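PDB 4O5J: uncharacterized protein from Helicobacter pylori, which binds sialylated carbohydrates as the outer-membrane adhesin SabA, probably fastening the bacterium to glycans on host surfaces. Local coordinates for residues A[102-107]-A[325-330]; A[215-220]-A[230-235]; A[97-102]-A[320-325]. One frame throughout, in Å; residues are numbered along the deposited sequence.

Contact 1 of 3, residues A[102-107]-A[325-330]; sequences AGNYFT and KIPNAG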
ATOM      1  N   ALA A 102       4.895   9.403  20.961  1.00 30.38           N
ATOM      2  CA  ALA A 102       5.827  10.367  21.528  1.00 28.36           C
ATOM      3  C   ALA A 102       5.213  11.758  21.400  1.00 33.96           C
ATOM      4  O   ALA A 102       4.474  12.199  22.300  1.00 32.88           O
ATOM      5  CB  ALA A 102       7.184  10.300  20.797  1.00 25.03           C
ATOM      6  N   GLY A 103       5.546  12.492  20.327  1.00 28.63           N
ATOM      7  CA  GLY A 103       4.866  13.746  20.065  1.00 25.69           C
ATOM      8  C   GLY A 103       5.119  14.762  21.160  1.00 34.37           C
ATOM      9  O   GLY A 103       6.259  14.899  21.636  1.00 35.39           O
ATOM     10  N   ASN A 104       4.051  15.439  21.602  1.00 33.13           N
ATOM     11  CA  ASN A 104       4.173  16.515  22.562  1.00 28.96           C
ATOM     12  C   ASN A 104       4.036  16.048  23.999  1.00 34.15           C
ATOM     13  O   ASN A 104       4.115  16.847  24.934  1.00 35.93           O
ATOM     14  CB  ASN A 104       3.218  17.648  22.254  1.00 34.99           C
ATOM     15  CG  ASN A 104       1.713  17.157  22.299  1.00 43.72           C
ATOM     16  OD1 ASN A 104       1.403  16.120  22.889  1.00 51.42           O
ATOM     17  ND2 ASN A 104       0.827  17.882  21.668  1.00 48.68           N
ATOM     18  N   TYR A 105       3.831  14.738  24.188  1.00 30.48           N
ATOM     19  CA  TYR A 105       3.699  14.185  25.532  1.00 26.76           C
ATOM     20  C   TYR A 105       3.790  12.678  25.411  1.00 32.67           C
ATOM     21  O   TYR A 105       2.816  12.029  24.964  1.00 32.37           O
ATOM     22  CB  TYR A 105       2.354  14.630  26.136  1.00 25.50           C
ATOM     23  CG  TYR A 105       2.222  14.283  27.585  1.00 29.42           C
ATOM     24  CD1 TYR A 105       2.824  15.071  28.591  1.00 31.74           C
ATOM     25  CD2 TYR A 105       1.482  13.194  27.981  1.00 27.92           C
ATOM     26  CE1 TYR A 105       2.708  14.740  29.939  1.00 25.87           C
ATOM     27  CE2 TYR A 105       1.350  12.864  29.326  1.00 28.36           C
ATOM     28  CZ  TYR A 105       1.955  13.620  30.280  1.00 29.19           C
ATOM     29  OH  TYR A 105       1.824  13.236  31.580  1.00 32.00           O
ATOM     30  N   PHE A 106       4.940  12.110  25.778  1.00 28.88           N
ATOM     31  CA  PHE A 106       5.239  10.717  25.475  1.00 32.35           C
ATOM     32  C   PHE A 106       4.359   9.722  26.257  1.00 27.50           C
ATOM     33  O   PHE A 106       3.874  10.023  27.327  1.00 28.01           O
ATOM     34  CB  PHE A 106       6.705  10.360  25.784  1.00 27.68           C
ATOM     35  CG  PHE A 106       7.724  11.408  25.319  1.00 27.68           C
ATOM     36  CD1 PHE A 106       7.432  12.242  24.237  1.00 28.57           C
ATOM     37  CD2 PHE A 106       8.951  11.502  25.960  1.00 28.64           C
ATOM     38  CE1 PHE A 106       8.350  13.208  23.795  1.00 32.49           C
ATOM     39  CE2 PHE A 106       9.919  12.474  25.499  1.00 26.58           C
ATOM     40  CZ  PHE A 106       9.592  13.337  24.440  1.00 31.67           C
ATOM     41  N   THR A 107       4.240   8.527  25.687  1.00 27.66           N
ATOM     42  CA  THR A 107       3.601   7.414  26.378  1.00 27.21           C
ATOM     43  C   THR A 107       4.676   6.606  27.105  1.00 32.87           C
ATOM     44  O   THR A 107       4.438   5.473  27.554  1.00 34.82           O
ATOM     45  CB  THR A 107       2.857   6.524  25.374  1.00 31.22           C
ATOM     46  OG1 THR A 107       3.811   5.983  24.454  1.00 27.72           O
ATOM     47  CG2 THR A 107       1.801   7.327  24.616  1.00 25.96           C
ATOM     48  N   LYS A 325      -3.944  15.739  20.364  1.00 44.38           N
ATOM     49  CA  LYS A 325      -3.333  15.312  21.613  1.00 41.53           C
ATOM     50  C   LYS A 325      -2.844  16.497  22.426  1.00 55.13           C
ATOM     51  O   LYS A 325      -2.206  17.384  21.877  1.00 65.10           O
ATOM     52  CB  LYS A 325      -2.218  14.350  21.331  1.00 38.61           C
ATOM     53  CG  LYS A 325      -1.593  13.693  22.526  1.00 40.17           C
ATOM     54  CD  LYS A 325      -0.552  12.683  22.004  1.00 38.03           C
ATOM     55  CE  LYS A 325       0.417  12.334  23.130  1.00 30.68           C
ATOM     56  NZ  LYS A 325       1.577  11.570  22.642  1.00 26.24           N
ATOM     57  N   ILE A 326      -3.200  16.579  23.707  1.00 52.04           N
ATOM     58  CA  ILE A 326      -2.717  17.675  24.535  1.00 54.96           C
ATOM     59  C   ILE A 326      -1.941  17.149  25.694  1.00 48.72           C
ATOM     60  O   ILE A 326      -2.260  16.095  26.226  1.00 51.47           O
ATOM     61  CB  ILE A 326      -3.819  18.579  25.031  1.00 59.27           C
ATOM     62  CG1 ILE A 326      -4.833  17.795  25.835  1.00 46.10           C
ATOM     63  CG2 ILE A 326      -4.463  19.362  23.806  1.00 67.84           C
ATOM     64  CD1 ILE A 326      -6.300  18.291  25.712  1.00 54.68           C
ATOM     65  N   PRO A 327      -0.881  17.858  26.064  1.00 47.42           N
ATOM     66  CA  PRO A 327      -0.071  17.291  27.136  1.00 48.07           C
ATOM     67  C   PRO A 327      -0.727  17.464  28.471  1.00 59.16           C
ATOM     68  O   PRO A 327      -1.522  18.339  28.666  1.00 77.22           O
ATOM     69  CB  PRO A 327       1.279  18.072  27.041  1.00 41.48           C
ATOM     70  CG  PRO A 327       0.976  19.316  26.307  1.00 47.80           C
ATOM     71  CD  PRO A 327      -0.278  19.066  25.464  1.00 48.50           C
ATOM     72  N   ASN A 328      -0.410  16.592  29.376  1.00 71.47           N
ATOM     73  CA  ASN A 328      -0.932  16.680  30.713  1.00 87.62           C
ATOM     74  C   ASN A 328      -0.106  17.632  31.679  1.00 95.91           C
ATOM     75  O   ASN A 328      -0.521  17.886  32.795  1.00 88.09           O
ATOM     76  CB  ASN A 328      -1.017  15.243  31.220  1.00 95.65           C
ATOM     77  CG  ASN A 328      -1.797  15.125  32.477  1.00 88.53           C
ATOM     78  OD1 ASN A 328      -1.285  15.393  33.571  1.00114.91           O
ATOM     79  ND2 ASN A 328      -3.028  14.731  32.342  1.00116.97           N
ATOM     80  N   ALA A 329       1.045  18.155  31.236  1.00 84.44           N
ATOM     81  CA  ALA A 329       1.932  19.051  32.027  1.00100.85           C
ATOM     82  C   ALA A 329       2.902  19.749  31.033  1.00116.70           C
ATOM     83  O   ALA A 329       3.260  19.138  29.970  1.00110.43           O
ATOM     84  CB  ALA A 329       2.703  18.294  33.138  1.00 77.60           C
ATOM     85  N   GLY A 330       3.284  21.009  31.383  1.00 97.42           N
ATOM     86  CA  GLY A 330       4.086  21.935  30.594  1.00 99.74           C
ATOM     87  C   GLY A 330       3.284  22.656  29.492  1.00114.76           C
ATOM     88  O   GLY A 330       2.051  22.555  29.399  1.00131.62           O
TER
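One face of the Tyr105 ring is laid against the backbone of Pro327 and Asn328: Asn328 N sits over the ring centre, 3.6 Å above the plane, and Pro327 C stands nearer the rim. Pro327 CB presses on Tyr105 CD1 at 3.7 Å, where the proline ring meets the tyrosine at a slant. At the far end, Asn328 CB touches Tyr105 OH at 3.5 Å; the Asn328 side chain runs alongside the tyrosine, its amide turned 39° from the ring plane, although this part of 325-330 is poorly ordered. Having CG anti to the backbone N (chi1 -171°) carries the Tyr105 ring out along this backbone. Within 102-107, Ala102 O and Gly103 O lie in plane at the edge of the Phe106 ring.

The polar half belongs to Asn104 and Lys325, whose side chains run antiparallel alongside one another. Asn104 ND2 gives a nearly straight bond to Lys325 O (3.1 Å, 167°), with the acceptor almost in the amide plane. The extended lysine chain delivers NZ to Tyr105 O at 2.7 Å and Ala102 O at 3.0 Å, from above both carbonyl planes; Ser99 O and Leu100 O bind it as well. Tyr105 N takes the opposite face of Ala102 O, at 3.2 Å. That bond closes a type II' beta turn from Ala102 to Tyr105, with Gly103 at its second position, so the lysine pins a tight turn directly following helix 82-101.

Contact 2 of 3, residues A[215-220]-A[230-235]; sequences MWKNIV and AITSTN. With EDO (1,2-ethanediol), chain B.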
ATOM      1  N   MET A 215       2.388   3.704  27.255  1.00 28.52           N
ATOM      2  CA  MET A 215       1.275   3.857  28.184  1.00 27.84           C
ATOM      3  C   MET A 215       0.163   4.677  27.504  1.00 25.00           C
ATOM      4  O   MET A 215       0.213   5.931  27.507  1.00 30.66           O
ATOM      5  CB  MET A 215       1.764   4.568  29.443  1.00 23.66           C
ATOM      6  CG  MET A 215       2.842   3.781  30.180  1.00 28.16           C
ATOM      7  SD  MET A 215       3.521   4.638  31.654  1.00 35.03           S
ATOM      8  CE  MET A 215       4.466   5.982  30.885  1.00 28.43           C
ATOM      9  N   TRP A 216      -0.810   4.013  26.903  1.00 25.95           N
ATOM     10  CA  TRP A 216      -1.897   4.720  26.201  1.00 28.52           C
ATOM     11  C   TRP A 216      -2.685   5.652  27.098  1.00 30.41           C
ATOM     12  O   TRP A 216      -3.262   6.614  26.618  1.00 27.94           O
ATOM     13  CB  TRP A 216      -2.846   3.767  25.496  1.00 24.85           C
ATOM     14  CG  TRP A 216      -2.264   3.153  24.262  1.00 29.41           C
ATOM     15  CD1 TRP A 216      -1.324   2.151  24.193  1.00 27.54           C
ATOM     16  CD2 TRP A 216      -2.639   3.454  22.882  1.00 31.09           C
ATOM     17  NE1 TRP A 216      -1.051   1.833  22.856  1.00 31.70           N
ATOM     18  CE2 TRP A 216      -1.841   2.601  22.033  1.00 28.66           C
ATOM     19  CE3 TRP A 216      -3.555   4.334  22.287  1.00 32.55           C
ATOM     20  CZ2 TRP A 216      -1.961   2.623  20.653  1.00 31.98           C
ATOM     21  CZ3 TRP A 216      -3.670   4.369  20.919  1.00 30.20           C
ATOM     22  CH2 TRP A 216      -2.891   3.538  20.092  1.00 32.77           C
ATOM     23  N   LYS A 217      -2.716   5.386  28.416  1.00 29.67           N
ATOM     24  CA  LYS A 217      -3.417   6.266  29.328  1.00 31.63           C
ATOM     25  C   LYS A 217      -2.788   7.671  29.343  1.00 34.71           C
ATOM     26  O   LYS A 217      -3.482   8.658  29.683  1.00 35.28           O
ATOM     27  CB  LYS A 217      -3.431   5.675  30.742  1.00 27.72           C
ATOM     28  CG  LYS A 217      -4.274   6.447  31.722  1.00 28.45           C
ATOM     29  CD  LYS A 217      -5.797   6.444  31.278  1.00 31.91           C
ATOM     30  CE  LYS A 217      -6.656   7.260  32.270  1.00 36.38           C
ATOM     31  NZ  LYS A 217      -8.077   7.308  31.845  1.00 34.03           N
ATOM     32  N   ASN A 218      -1.481   7.784  28.975  1.00 32.06           N
ATOM     33  CA  ASN A 218      -0.837   9.108  28.878  1.00 29.22           C
ATOM     34  C   ASN A 218      -1.454   9.962  27.756  1.00 31.61           C
ATOM     35  O   ASN A 218      -1.300  11.202  27.763  1.00 35.44           O
ATOM     36  CB  ASN A 218       0.694   8.980  28.661  1.00 28.59           C
ATOM     37  CG  ASN A 218       1.442   8.786  29.957  1.00 28.43           C
ATOM     38  OD1 ASN A 218       0.870   8.400  30.981  1.00 33.66           O
ATOM     39  ND2 ASN A 218       2.769   9.070  29.936  1.00 29.35           N
ATOM     40  N   ILE A 219      -2.165   9.343  26.803  1.00 30.30           N
ATOM     41  CA  ILE A 219      -2.692  10.088  25.695  1.00 28.57           C
ATOM     42  C   ILE A 219      -4.049  10.718  26.038  1.00 34.87           C
ATOM     43  O   ILE A 219      -5.006   9.996  26.326  1.00 37.87           O
ATOM     44  CB  ILE A 219      -2.869   9.202  24.481  1.00 28.06           C
ATOM     45  CG1 ILE A 219      -1.507   8.701  23.989  1.00 24.69           C
ATOM     46  CG2 ILE A 219      -3.584   9.987  23.379  1.00 27.08           C
ATOM     47  CD1 ILE A 219      -1.567   7.480  23.054  1.00 28.21           C
ATOM     48  N   VAL A 220      -4.131  12.049  25.984  1.00 36.43           N
ATOM     49  CA  VAL A 220      -5.357  12.772  26.249  1.00 26.32           C
ATOM     50  C   VAL A 220      -5.835  13.445  24.984  1.00 38.00           C
ATOM     51  O   VAL A 220      -5.201  14.378  24.478  1.00 41.32           O
ATOM     52  CB  VAL A 220      -5.170  13.845  27.317  1.00 34.75           C
ATOM     53  CG1 VAL A 220      -6.548  14.512  27.671  1.00 31.76           C
ATOM     54  CG2 VAL A 220      -4.524  13.222  28.599  1.00 31.51           C
ATOM     55  N   ALA A 230     -12.270   4.354  24.942  1.00 49.76           N
ATOM     56  CA  ALA A 230     -10.894   4.938  25.170  1.00 39.72           C
ATOM     57  C   ALA A 230      -9.883   3.864  25.337  1.00 39.00           C
ATOM     58  O   ALA A 230     -10.152   2.853  25.990  1.00 56.06           O
ATOM     59  CB  ALA A 230     -10.895   5.809  26.423  1.00 36.05           C
ATOM     60  N   ILE A 231      -8.676   4.054  24.800  1.00 38.27           N
ATOM     61  CA  ILE A 231      -7.598   3.055  24.994  1.00 35.84           C
ATOM     62  C   ILE A 231      -6.692   3.493  26.119  1.00 45.94           C
ATOM     63  O   ILE A 231      -6.135   4.613  26.094  1.00 44.93           O
ATOM     64  CB  ILE A 231      -6.807   2.848  23.717  1.00 43.32           C
ATOM     65  CG1 ILE A 231      -7.766   2.473  22.582  1.00 39.34           C
ATOM     66  CG2 ILE A 231      -5.716   1.817  23.942  1.00 28.78           C
ATOM     67  CD1 ILE A 231      -7.118   2.474  21.223  1.00 40.13           C
ATOM     68  N   THR A 232      -6.542   2.611  27.133  1.00 36.20           N
ATOM     69  CA  THR A 232      -5.877   2.975  28.386  1.00 34.39           C
ATOM     70  C   THR A 232      -4.853   1.917  28.788  1.00 35.53           C
ATOM     71  O   THR A 232      -4.297   1.962  29.879  1.00 33.15           O
ATOM     72  CB  THR A 232      -6.905   3.112  29.554  1.00 39.61           C
ATOM     73  OG1 THR A 232      -7.421   1.805  29.838  1.00 40.83           O
ATOM     74  CG2 THR A 232      -8.044   4.047  29.203  1.00 38.97           C
ATOM     75  N   SER A 233      -4.668   0.910  27.946  1.00 32.05           N
ATOM     76  CA  SER A 233      -3.778  -0.175  28.269  1.00 32.09           C
ATOM     77  C   SER A 233      -2.272   0.261  28.060  1.00 38.29           C
ATOM     78  O   SER A 233      -1.967   1.297  27.479  1.00 37.47           O
ATOM     79  CB  SER A 233      -4.052  -1.361  27.387  1.00 28.93           C
ATOM     80  OG  SER A 233      -3.862  -1.061  26.020  1.00 35.44           O
ATOM     81  N   THR A 234      -1.362  -0.559  28.540  1.00 35.38           N
ATOM     82  CA  THR A 234       0.070  -0.342  28.452  1.00 29.15           C
ATOM     83  C   THR A 234       0.734  -1.565  27.920  1.00 32.45           C
ATOM     84  O   THR A 234       0.580  -2.631  28.462  1.00 34.09           O
ATOM     85  CB  THR A 234       0.694  -0.044  29.829  1.00 25.70           C
ATOM     86  OG1 THR A 234       0.205   1.233  30.312  1.00 32.35           O
ATOM     87  CG2 THR A 234       2.260   0.009  29.723  1.00 23.74           C
ATOM     88  N   ASN A 235       1.496  -1.435  26.838  1.00 32.39           N
ATOM     89  CA  ASN A 235       2.163  -2.609  26.270  1.00 29.45           C
ATOM     90  C   ASN A 235       3.155  -2.197  25.194  1.00 32.78           C
ATOM     91  O   ASN A 235       3.112  -1.036  24.741  1.00 33.30           O
ATOM     92  CB  ASN A 235       1.129  -3.584  25.696  1.00 31.06           C
ATOM     93  CG  ASN A 235       1.584  -5.039  25.851  1.00 39.91           C
ATOM     94  OD1 ASN A 235       2.784  -5.356  25.817  1.00 47.73           O
ATOM     95  ND2 ASN A 235       0.619  -5.928  26.031  1.00 41.07           N
TER
HETATM   96  C1  EDO B 501      -2.549  -5.470  23.859  1.00 87.56           C
HETATM   97  O1  EDO B 501      -2.254  -4.930  25.160  1.00 78.39           O
HETATM   98  C2  EDO B 501      -4.008  -5.198  23.475  1.00 92.23           C
HETATM   99  O2  EDO B 501      -4.116  -4.888  22.063  1.00 79.95           O
HETATM  100  O   HOH W   1      -1.733   3.215  30.088  1.00 32.09           O
HETATM  101  O   HOH W   2      -6.047   7.425  26.133  1.00 35.75           O
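Ile231 lies side by side with Trp216, and its CG2 methyl packs on the indole, 3.6 Å from Trp216 CD2. Its CD1 carries the contact outward to the rim of the indole at Trp216 CZ3. The carbonyl is used too: a water within bonding distance of both Ile231 O and Ile219 O probably shares its protons between them. Ile231 N is hydrogen-bonded to Tyr318 OH of helix 313-320, whose ring meets the indole edge-to-face.

Thr232 runs alongside Lys217, its CG2 3.9 Å from Lys217 CD; the bend of the lysine at chi2 (63°) turns the chain along the threonine. At Ser233 the backbone takes over. Trp216 N donates to Ser233 O at 3.0 Å, nearly along the C=O axis though the N-H...O angle is bent to 143°, and the same oxygen lies at the indole edge near its plane. Ser233 OG turns instead to Tyr240 OH.

Here the loop passes into a very short antiparallel sheet, strands 214-215 and 234-235, which gives way in 216-218 to a 3-10 turn. Thr234 faces Met215 as a non-hydrogen-bonded pair, both side chains on one side of the sheet, with Thr234 OG1 3.7 Å from Met215 CG. That hydroxyl is bonded to Asn135 O and accepts a hydrogen bond from a second water. This water also donates to Thr232 O and accepts from Lys217 N (2.9 Å), tying the 3-10 turn to the strand. Asn235 continues the strand with a backbone bond to Met214, while its ND2 donates to O1 of an ethanediol at 3.2 Å, a molecule probably left by the crystallisation liquor.

Contact 3 of 3, residues A[97-102]-A[320-325]; sequences FWSLYA and EKAYLK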
ATOM      1  N   PHE A  97       1.421   8.039  14.041  1.00 31.70           N
ATOM      2  CA  PHE A  97       1.735   7.159  15.139  1.00 31.44           C
ATOM      3  C   PHE A  97       2.798   7.759  16.062  1.00 33.26           C
ATOM      4  O   PHE A  97       2.709   7.715  17.299  1.00 33.68           O
ATOM      5  CB  PHE A  97       2.160   5.771  14.664  1.00 30.44           C
ATOM      6  CG  PHE A  97       2.502   4.870  15.796  1.00 39.09           C
ATOM      7  CD1 PHE A  97       1.506   4.202  16.487  1.00 33.77           C
ATOM      8  CD2 PHE A  97       3.815   4.748  16.242  1.00 33.29           C
ATOM      9  CE1 PHE A  97       1.814   3.398  17.574  1.00 35.05           C
ATOM     10  CE2 PHE A  97       4.131   3.953  17.326  1.00 39.54           C
ATOM     11  CZ  PHE A  97       3.135   3.258  17.994  1.00 43.54           C
ATOM     12  N   TRP A  98       3.845   8.306  15.454  1.00 30.06           N
ATOM     13  CA  TRP A  98       4.907   8.946  16.253  1.00 28.25           C
ATOM     14  C   TRP A  98       4.308  10.000  17.149  1.00 29.92           C
ATOM     15  O   TRP A  98       4.659  10.162  18.338  1.00 31.27           O
ATOM     16  CB  TRP A  98       5.955   9.595  15.321  1.00 29.57           C
ATOM     17  CG  TRP A  98       6.868  10.424  16.117  1.00 30.74           C
ATOM     18  CD1 TRP A  98       6.836  11.779  16.261  1.00 33.07           C
ATOM     19  CD2 TRP A  98       7.951   9.939  16.980  1.00 35.38           C
ATOM     20  NE1 TRP A  98       7.838  12.190  17.122  1.00 36.38           N
ATOM     21  CE2 TRP A  98       8.545  11.106  17.580  1.00 34.84           C
ATOM     22  CE3 TRP A  98       8.451   8.683  17.303  1.00 29.45           C
ATOM     23  CZ2 TRP A  98       9.625  11.021  18.469  1.00 30.75           C
ATOM     24  CZ3 TRP A  98       9.540   8.590  18.182  1.00 30.88           C
ATOM     25  CH2 TRP A  98      10.113   9.756  18.754  1.00 31.28           C
ATOM     26  N   SER A  99       3.385  10.755  16.589  1.00 27.03           N
ATOM     27  CA  SER A  99       2.674  11.799  17.348  1.00 27.84           C
ATOM     28  C   SER A  99       1.927  11.211  18.569  1.00 34.81           C
ATOM     29  O   SER A  99       1.941  11.819  19.671  1.00 32.98           O
ATOM     30  CB  SER A  99       1.709  12.488  16.420  1.00 29.59           C
ATOM     31  OG  SER A  99       1.148  13.557  17.084  1.00 42.51           O
ATOM     32  N   LEU A 100       1.331  10.015  18.430  1.00 32.26           N
ATOM     33  CA  LEU A 100       0.626   9.366  19.550  1.00 28.38           C
ATOM     34  C   LEU A 100       1.620   8.844  20.569  1.00 34.72           C
ATOM     35  O   LEU A 100       1.499   9.095  21.785  1.00 30.11           O
ATOM     36  CB  LEU A 100      -0.226   8.181  19.065  1.00 26.80           C
ATOM     37  CG  LEU A 100      -1.474   8.482  18.290  1.00 32.90           C
ATOM     38  CD1 LEU A 100      -2.105   7.148  17.821  1.00 35.35           C
ATOM     39  CD2 LEU A 100      -2.460   9.329  19.146  1.00 35.47           C
ATOM     40  N   TYR A 101       2.555   8.035  20.058  1.00 30.33           N
ATOM     41  CA  TYR A 101       3.573   7.352  20.860  1.00 26.94           C
ATOM     42  C   TYR A 101       4.462   8.344  21.650  1.00 29.16           C
ATOM     43  O   TYR A 101       4.739   8.159  22.870  1.00 29.06           O
ATOM     44  CB  TYR A 101       4.378   6.550  19.883  1.00 25.95           C
ATOM     45  CG  TYR A 101       5.634   5.863  20.374  1.00 33.70           C
ATOM     46  CD1 TYR A 101       5.572   4.731  21.155  1.00 29.15           C
ATOM     47  CD2 TYR A 101       6.924   6.295  19.933  1.00 28.31           C
ATOM     48  CE1 TYR A 101       6.711   4.034  21.542  1.00 29.18           C
ATOM     49  CE2 TYR A 101       8.073   5.604  20.306  1.00 31.32           C
ATOM     50  CZ  TYR A 101       7.959   4.488  21.107  1.00 35.06           C
ATOM     51  OH  TYR A 101       9.108   3.783  21.470  1.00 31.74           O
ATOM     52  N   ALA A 102       4.895   9.403  20.961  1.00 30.38           N
ATOM     53  CA  ALA A 102       5.827  10.367  21.528  1.00 28.36           C
ATOM     54  C   ALA A 102       5.213  11.758  21.400  1.00 33.96           C
ATOM     55  O   ALA A 102       4.474  12.199  22.300  1.00 32.88           O
ATOM     56  CB  ALA A 102       7.184  10.300  20.797  1.00 25.03           C
ATOM     57  N   GLU A 320      -6.248   9.167  13.639  1.00 40.07           N
ATOM     58  CA  GLU A 320      -6.847  10.291  12.901  1.00 34.46           C
ATOM     59  C   GLU A 320      -6.856  11.551  13.736  1.00 43.86           C
ATOM     60  O   GLU A 320      -6.793  12.649  13.190  1.00 51.69           O
ATOM     61  CB  GLU A 320      -8.324   9.993  12.611  1.00 37.72           C
ATOM     62  CG  GLU A 320      -8.470   9.131  11.437  1.00 51.39           C
ATOM     63  CD  GLU A 320      -9.937   8.957  11.119  1.00 79.73           C
ATOM     64  OE1 GLU A 320     -10.692   8.770  12.138  1.00 80.38           O
ATOM     65  OE2 GLU A 320     -10.304   8.981   9.884  1.00 85.51           O
ATOM     66  N   LYS A 321      -6.949  11.411  15.057  1.00 38.60           N
ATOM     67  CA  LYS A 321      -7.137  12.595  15.910  1.00 37.41           C
ATOM     68  C   LYS A 321      -5.851  12.958  16.649  1.00 45.50           C
ATOM     69  O   LYS A 321      -5.856  13.772  17.586  1.00 41.53           O
ATOM     70  CB  LYS A 321      -8.284  12.382  16.882  1.00 34.18           C
ATOM     71  CG  LYS A 321      -9.625  12.146  16.231  1.00 42.77           C
ATOM     72  CD  LYS A 321     -10.183  13.385  15.702  1.00 51.78           C
ATOM     73  CE  LYS A 321     -11.605  13.137  15.250  1.00 65.88           C
ATOM     74  NZ  LYS A 321     -12.067  14.499  14.943  1.00 84.19           N
ATOM     75  N   ALA A 322      -4.741  12.328  16.256  1.00 41.90           N
ATOM     76  CA  ALA A 322      -3.471  12.446  16.997  1.00 41.57           C
ATOM     77  C   ALA A 322      -3.065  13.910  17.132  1.00 45.55           C
ATOM     78  O   ALA A 322      -2.401  14.274  18.089  1.00 46.98           O
ATOM     79  CB  ALA A 322      -2.355  11.626  16.312  1.00 38.39           C
ATOM     80  N   TYR A 323      -3.505  14.756  16.188  1.00 48.22           N
ATOM     81  CA  TYR A 323      -3.093  16.140  16.182  1.00 48.87           C
ATOM     82  C   TYR A 323      -3.783  16.916  17.284  1.00 55.75           C
ATOM     83  O   TYR A 323      -3.387  18.048  17.553  1.00 55.25           O
ATOM     84  CB  TYR A 323      -3.372  16.802  14.831  1.00 47.71           C
ATOM     85  CG  TYR A 323      -4.855  17.021  14.568  1.00 55.44           C
ATOM     86  CD1 TYR A 323      -5.466  18.244  14.830  1.00 55.96           C
ATOM     87  CD2 TYR A 323      -5.656  15.989  14.077  1.00 54.13           C
ATOM     88  CE1 TYR A 323      -6.821  18.422  14.578  1.00 61.10           C
ATOM     89  CE2 TYR A 323      -7.029  16.174  13.825  1.00 58.51           C
ATOM     90  CZ  TYR A 323      -7.585  17.382  14.077  1.00 62.55           C
ATOM     91  OH  TYR A 323      -8.934  17.565  13.841  1.00 76.43           O
ATOM     92  N   LEU A 324      -4.806  16.334  17.908  1.00 50.46           N
ATOM     93  CA  LEU A 324      -5.536  16.980  18.998  1.00 48.85           C
ATOM     94  C   LEU A 324      -4.960  16.580  20.362  1.00 51.01           C
ATOM     95  O   LEU A 324      -5.443  17.014  21.400  1.00 50.30           O
ATOM     96  CB  LEU A 324      -7.038  16.616  18.959  1.00 45.60           C
ATOM     97  CG  LEU A 324      -7.708  17.253  17.746  1.00 55.80           C
ATOM     98  CD1 LEU A 324      -9.072  16.633  17.523  1.00 52.10           C
ATOM     99  CD2 LEU A 324      -7.795  18.771  17.899  1.00 52.12           C
ATOM    100  N   LYS A 325      -3.944  15.739  20.364  1.00 44.38           N
ATOM    101  CA  LYS A 325      -3.333  15.312  21.613  1.00 41.53           C
ATOM    102  C   LYS A 325      -2.844  16.497  22.426  1.00 55.13           C
ATOM    103  O   LYS A 325      -2.206  17.384  21.877  1.00 65.10           O
ATOM    104  CB  LYS A 325      -2.218  14.350  21.331  1.00 38.61           C
ATOM    105  CG  LYS A 325      -1.593  13.693  22.526  1.00 40.17           C
ATOM    106  CD  LYS A 325      -0.552  12.683  22.004  1.00 38.03           C
ATOM    107  CE  LYS A 325       0.417  12.334  23.130  1.00 30.68           C
ATOM    108  NZ  LYS A 325       1.577  11.570  22.642  1.00 26.24           N
TER
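Lys325 reaches across to the last turn of helix 82-101 and gives up more surface here than any other residue, followed by Ala322 and Leu100. With CG anti to the backbone N (chi1 -173°), its chain is aimed at the carbonyl oxygens of the helix end. Ser99 O accepts Lys325 NZ at 3.0 Å, in the carbonyl plane. Leu100 O is closer, 2.6 Å from Lys325 NZ, but there the amine stands well above the carbonyl plane. The bonds to Ala102 O and Tyr105 O complete the set. The aliphatic part joins in: Lys325 CD rests 3.5 Å from Ser99 O.

Ala322 fills the apolar half. Its CB points at the helix and meets Leu100 CD2 at 3.6 Å, with Leu100 CG just behind. With its CG anti to the carbonyl carbon (chi1 -72°), Leu100 sends this methyl toward the short 3-10 segment that ends at Leu324. Ser99 touches the same alanine more loosely, its OG 3.8 Å from Ala322 O. The backbone bond from Lys325 N to Ala322 O, 3.1 Å, links the two residues within the turn that follows helix 313-320.

Elsewhere on helix 82-101, Trp98 packs against helices 146-163 and 193-209, and Phe97 and Tyr101 against Met214. Every residue that touches across the contact is buried, and the ammonium group of Lys325 is met there by backbone carbonyls. Four oxygens share three ammonium protons, and the negative end of the helix dipole lies close by; both should favour the charged form of Lys325.

Overall arrangement
All three contacts cluster at one end of the elongated, largely helical chain, on the same side of its centre. Contacts 1 and 3 have centres 9 Å apart and share Ala102 and Lys325, running on from one another where helix 82-101 meets the loop after helix 313-320. Contact 2 lies about 12 Å from the centre of each and is nested in sequence inside the long loops they close. It joins contact 1 through a probable hydrogen bond between Thr107 O and Met215 N (2.7 Å), and contact 3 through packing of Ile219 on Leu100 and Lys325. Segments more than 200 residues apart are thus gathered beside a two-strand sheet, knitting loops at this end of the adhesion domain together.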